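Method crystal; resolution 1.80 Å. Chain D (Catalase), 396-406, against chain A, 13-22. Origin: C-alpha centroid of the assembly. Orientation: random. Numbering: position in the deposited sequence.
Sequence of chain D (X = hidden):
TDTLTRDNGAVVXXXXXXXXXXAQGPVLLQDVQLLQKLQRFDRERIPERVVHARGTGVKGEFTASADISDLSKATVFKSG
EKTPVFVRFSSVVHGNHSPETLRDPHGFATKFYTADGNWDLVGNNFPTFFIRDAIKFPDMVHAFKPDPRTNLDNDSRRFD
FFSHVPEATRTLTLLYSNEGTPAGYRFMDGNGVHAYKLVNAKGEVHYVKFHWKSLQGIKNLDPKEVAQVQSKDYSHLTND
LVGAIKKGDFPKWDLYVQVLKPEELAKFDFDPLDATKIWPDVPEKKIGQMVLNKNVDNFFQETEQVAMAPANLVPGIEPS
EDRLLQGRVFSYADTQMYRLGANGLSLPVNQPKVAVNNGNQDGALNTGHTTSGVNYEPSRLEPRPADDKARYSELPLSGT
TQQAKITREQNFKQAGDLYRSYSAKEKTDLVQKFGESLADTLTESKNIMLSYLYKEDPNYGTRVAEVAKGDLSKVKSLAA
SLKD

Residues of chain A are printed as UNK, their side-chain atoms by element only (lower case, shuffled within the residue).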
# COMPACT_ATOMS: atom_id res chain seq x y z
N PRO D 396 20.84 -26.80 24.11
CA PRO D 396 22.10 -27.40 23.71
C PRO D 396 22.01 -27.85 22.26
O PRO D 396 21.01 -28.41 21.78
CB PRO D 396 22.32 -28.64 24.62
CG PRO D 396 21.34 -28.38 25.75
CD PRO D 396 20.17 -27.56 25.19
N LEU D 397 23.09 -27.67 21.51
CA LEU D 397 23.21 -27.98 20.12
C LEU D 397 24.24 -29.05 19.82
O LEU D 397 25.20 -29.21 20.59
CB LEU D 397 23.60 -26.72 19.29
CG LEU D 397 22.62 -25.55 19.47
CD1 LEU D 397 23.29 -24.27 18.99
CD2 LEU D 397 21.31 -25.77 18.73
N SER D 398 24.07 -29.70 18.67
CA SER D 398 25.07 -30.69 18.24
C SER D 398 24.88 -30.92 16.75
O SER D 398 23.87 -30.44 16.20
CB SER D 398 24.87 -32.00 19.01
OG SER D 398 23.60 -32.57 18.68
N GLY D 399 25.81 -31.56 16.09
CA GLY D 399 25.67 -31.84 14.68
C GLY D 399 26.16 -30.65 13.85
O GLY D 399 27.13 -29.99 14.22
N THR D 400 25.51 -30.42 12.71
CA THR D 400 25.89 -29.32 11.84
C THR D 400 24.64 -28.61 11.35
O THR D 400 23.50 -29.14 11.49
CB THR D 400 26.61 -29.82 10.57
OG1 THR D 400 25.69 -30.58 9.76
CG2 THR D 400 27.77 -30.79 10.85
N THR D 401 24.86 -27.46 10.72
CA THR D 401 23.69 -26.82 10.04
C THR D 401 23.29 -27.85 8.99
O THR D 401 24.19 -28.51 8.48
CB THR D 401 24.02 -25.46 9.44
OG1 THR D 401 25.16 -25.53 8.57
CG2 THR D 401 24.30 -24.50 10.57
N GLN D 402 22.01 -28.05 8.68
CA GLN D 402 21.66 -29.11 7.75
C GLN D 402 20.28 -28.89 7.12
O GLN D 402 19.49 -28.06 7.60
CB GLN D 402 21.61 -30.48 8.49
CG GLN D 402 20.61 -30.44 9.64
CD GLN D 402 20.03 -31.76 10.07
OE1 GLN D 402 18.84 -32.03 9.84
NE2 GLN D 402 20.84 -32.59 10.72
N GLN D 403 20.09 -29.62 6.06
CA GLN D 403 18.80 -29.66 5.33
C GLN D 403 18.43 -31.13 5.16
O GLN D 403 18.79 -31.78 4.16
CB GLN D 403 18.94 -28.97 3.98
CG GLN D 403 19.18 -27.46 3.98
CD GLN D 403 19.56 -27.02 2.56
OE1 GLN D 403 20.67 -27.32 2.10
NE2 GLN D 403 18.64 -26.32 1.91
N ALA D 404 17.77 -31.70 6.17
CA ALA D 404 17.46 -33.14 6.11
C ALA D 404 16.20 -33.41 6.91
O ALA D 404 15.97 -32.82 7.98
CB ALA D 404 18.66 -33.91 6.72
N LYS D 405 15.37 -34.32 6.41
CA LYS D 405 14.12 -34.63 7.10
C LYS D 405 14.37 -35.28 8.45
O LYS D 405 15.45 -35.84 8.70
CB LYS D 405 13.31 -35.57 6.23
CG LYS D 405 14.01 -36.83 5.75
CD LYS D 405 13.06 -37.87 5.17
CE LYS D 405 11.78 -37.27 4.58
NZ LYS D 405 10.79 -37.02 5.68
N ILE D 406 13.33 -35.23 9.29
CA ILE D 406 13.49 -35.86 10.62
C ILE D 406 13.64 -37.37 10.45
O ILE D 406 13.19 -37.89 9.44
CB ILE D 406 12.33 -35.54 11.54
CG1 ILE D 406 10.99 -35.91 10.91
CG2 ILE D 406 12.38 -34.00 11.74
CD1 ILE D 406 9.88 -36.24 11.91
N UNK A 13 18.56 -25.89 -3.67
CA UNK A 13 19.12 -27.23 -3.40
C UNK A 13 18.18 -28.19 -2.71
O UNK A 13 18.37 -29.42 -2.83
N UNK A 14 17.32 -27.70 -1.81
CA UNK A 14 16.40 -28.60 -1.12
C UNK A 14 15.10 -27.79 -0.88
O UNK A 14 15.12 -26.73 -0.26
o UNK A 14 14.93 -30.35 0.69
c UNK A 14 16.96 -29.14 0.17
c UNK A 14 16.15 -30.17 0.92
o UNK A 14 16.70 -30.90 1.79
N UNK A 15 14.01 -28.27 -1.48
CA UNK A 15 12.74 -27.53 -1.28
C UNK A 15 11.84 -28.20 -0.26
O UNK A 15 10.61 -27.93 -0.23
c UNK A 15 10.93 -26.38 -2.64
o UNK A 15 11.13 -25.28 -2.09
c UNK A 15 12.04 -27.39 -2.65
n UNK A 15 9.80 -26.73 -3.24
N UNK A 16 12.32 -29.27 0.39
CA UNK A 16 11.52 -30.03 1.32
C UNK A 16 11.87 -29.82 2.78
O UNK A 16 11.00 -30.14 3.59
c UNK A 16 11.58 -31.56 1.08
o UNK A 16 9.34 -31.17 -0.75
c UNK A 16 11.60 -31.91 -0.42
n UNK A 16 10.80 -30.95 -2.48
c UNK A 16 10.47 -31.32 -1.22
N UNK A 17 13.09 -29.38 3.08
CA UNK A 17 13.48 -29.20 4.46
C UNK A 17 14.08 -27.81 4.68
O UNK A 17 14.91 -27.34 3.88
o UNK A 17 13.27 -32.06 5.35
c UNK A 17 14.66 -30.20 4.78
c UNK A 17 14.15 -31.62 4.61
n UNK A 17 14.65 -32.30 3.59
N UNK A 18 13.65 -27.12 5.75
CA UNK A 18 14.28 -25.85 6.08
C UNK A 18 15.69 -26.13 6.63
O UNK A 18 15.97 -27.25 7.10
o UNK A 18 12.15 -25.02 6.84
c UNK A 18 13.53 -25.18 7.28
N UNK A 19 16.49 -25.07 6.64
CA UNK A 19 17.86 -25.27 7.19
C UNK A 19 17.77 -25.16 8.70
O UNK A 19 17.25 -24.15 9.19
c UNK A 19 18.83 -24.23 6.62
c UNK A 19 20.30 -24.56 7.01
o UNK A 19 20.91 -22.37 6.22
n UNK A 19 22.48 -23.92 6.08
c UNK A 19 21.25 -23.53 6.43
N UNK A 20 18.27 -26.13 9.45
CA UNK A 20 18.22 -26.13 10.91
C UNK A 20 19.59 -26.29 11.56
O UNK A 20 20.54 -26.74 10.91
c UNK A 20 17.28 -27.21 11.49
c UNK A 20 15.82 -27.08 10.99
o UNK A 20 17.72 -28.53 11.13
N UNK A 21 19.68 -25.92 12.84
CA UNK A 21 20.92 -26.00 13.61
C UNK A 21 21.00 -27.37 14.28
O UNK A 21 20.76 -27.58 15.47
c UNK A 21 20.93 -24.89 14.67
N UNK A 22 21.42 -28.34 13.50
CA UNK A 22 21.45 -29.74 13.88
C UNK A 22 20.08 -30.37 13.64
O UNK A 22 19.04 -29.71 13.46
O HOH W 1 18.86 -25.12 -0.77
O HOH W 2 16.24 -25.09 2.88
O HOH W 3 16.92 -29.73 8.51
O HOH W 4 21.18 -29.29 17.58

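Position 13 of chain A has no side-chain atoms and is therefore Gly13(A); it makes no direct contact with the chain D stretch. Position 14 carries two carbons, the second bearing two oxygens, one of which lies 3.3 Å from Gln403(D) O. This carboxylate identifies Asp14(A), and the oxygen is OD2; both atoms of the pair are acceptors, so no hydrogen bond forms between them. Water 1 links the backbone N of Asp14(A) to Gln403(D) NE2.

Position 15 has two carbons, the second with one oxygen and one nitrogen, the short amide of Asn15(A), which points away from chain D. Position 16 has three carbons, the third carrying one oxygen and one nitrogen, and touches nothing on the chain D stretch; it is Gln16(A), whose backbone N donates to Asp14(A) OD1 (2.8 Å). Position 17 again has two carbons ending in one oxygen and one nitrogen, and its side chain packs against Ala404(D) and Lys405(D). It is Asn17(A): OD1 approaches Lys405(D) CA to 3.2 Å, while ND2 donates to Asp14(A) OD2 (3.1 Å), tying the amide to the carboxylate.

One carbon and one oxygen at position 18 define Ser18(A), with its side chain directed away from chain D. Position 19 has an unbranched chain of three carbons, the last carrying oxygen and nitrogen, and its CB lies 4.2 Å from Gln403(D) CG; this is Gln19(A). Position 20 branches at its first carbon into one oxygen and one carbon, and the oxygen is 3.8 Å from Gln402(D) CG. The residue is Thr20(A), and its OG1 donates to the backbone O of position 22 (2.9 Å). A single carbon at position 21, 4.2 Å from Leu397(D) CD2, marks Ala21(A). Position 22 lacks side-chain atoms; its N lies 3.0 Å from Thr400(D) O and its CA 3.4 Å from Ser398(D) O. At its backbone angles (phi 84°, psi 174°) a CB would be jammed against the carbonyl O of Ala21(A), which by itself calls for glycine, and would also fall 2.2 Å from Ser398(D) O: Gly22(A).

The contact is built on a short antiparallel pairing. Thr20(A) N donates to Gln402(D) O (2.9 Å), and Gln402(D) N returns a bond to Thr20(A) O (3.0 Å), while a weak bond from Gly22(A) N to Thr400(D) O extends the ladder. Thr401(D) and Ala21(A) share one face of this sheet, Gln402(D) and Thr20(A) the other. Beyond the pairing, Gln403(D) NE2 donates to waters 1 and 2, which reach the backbone of Asp14(A) and Asn17(A) respectively. The backbone thus sets the register, and side-chain contacts and water-mediated links add to it.

Chain A 13-22: GDNQNSQTAG
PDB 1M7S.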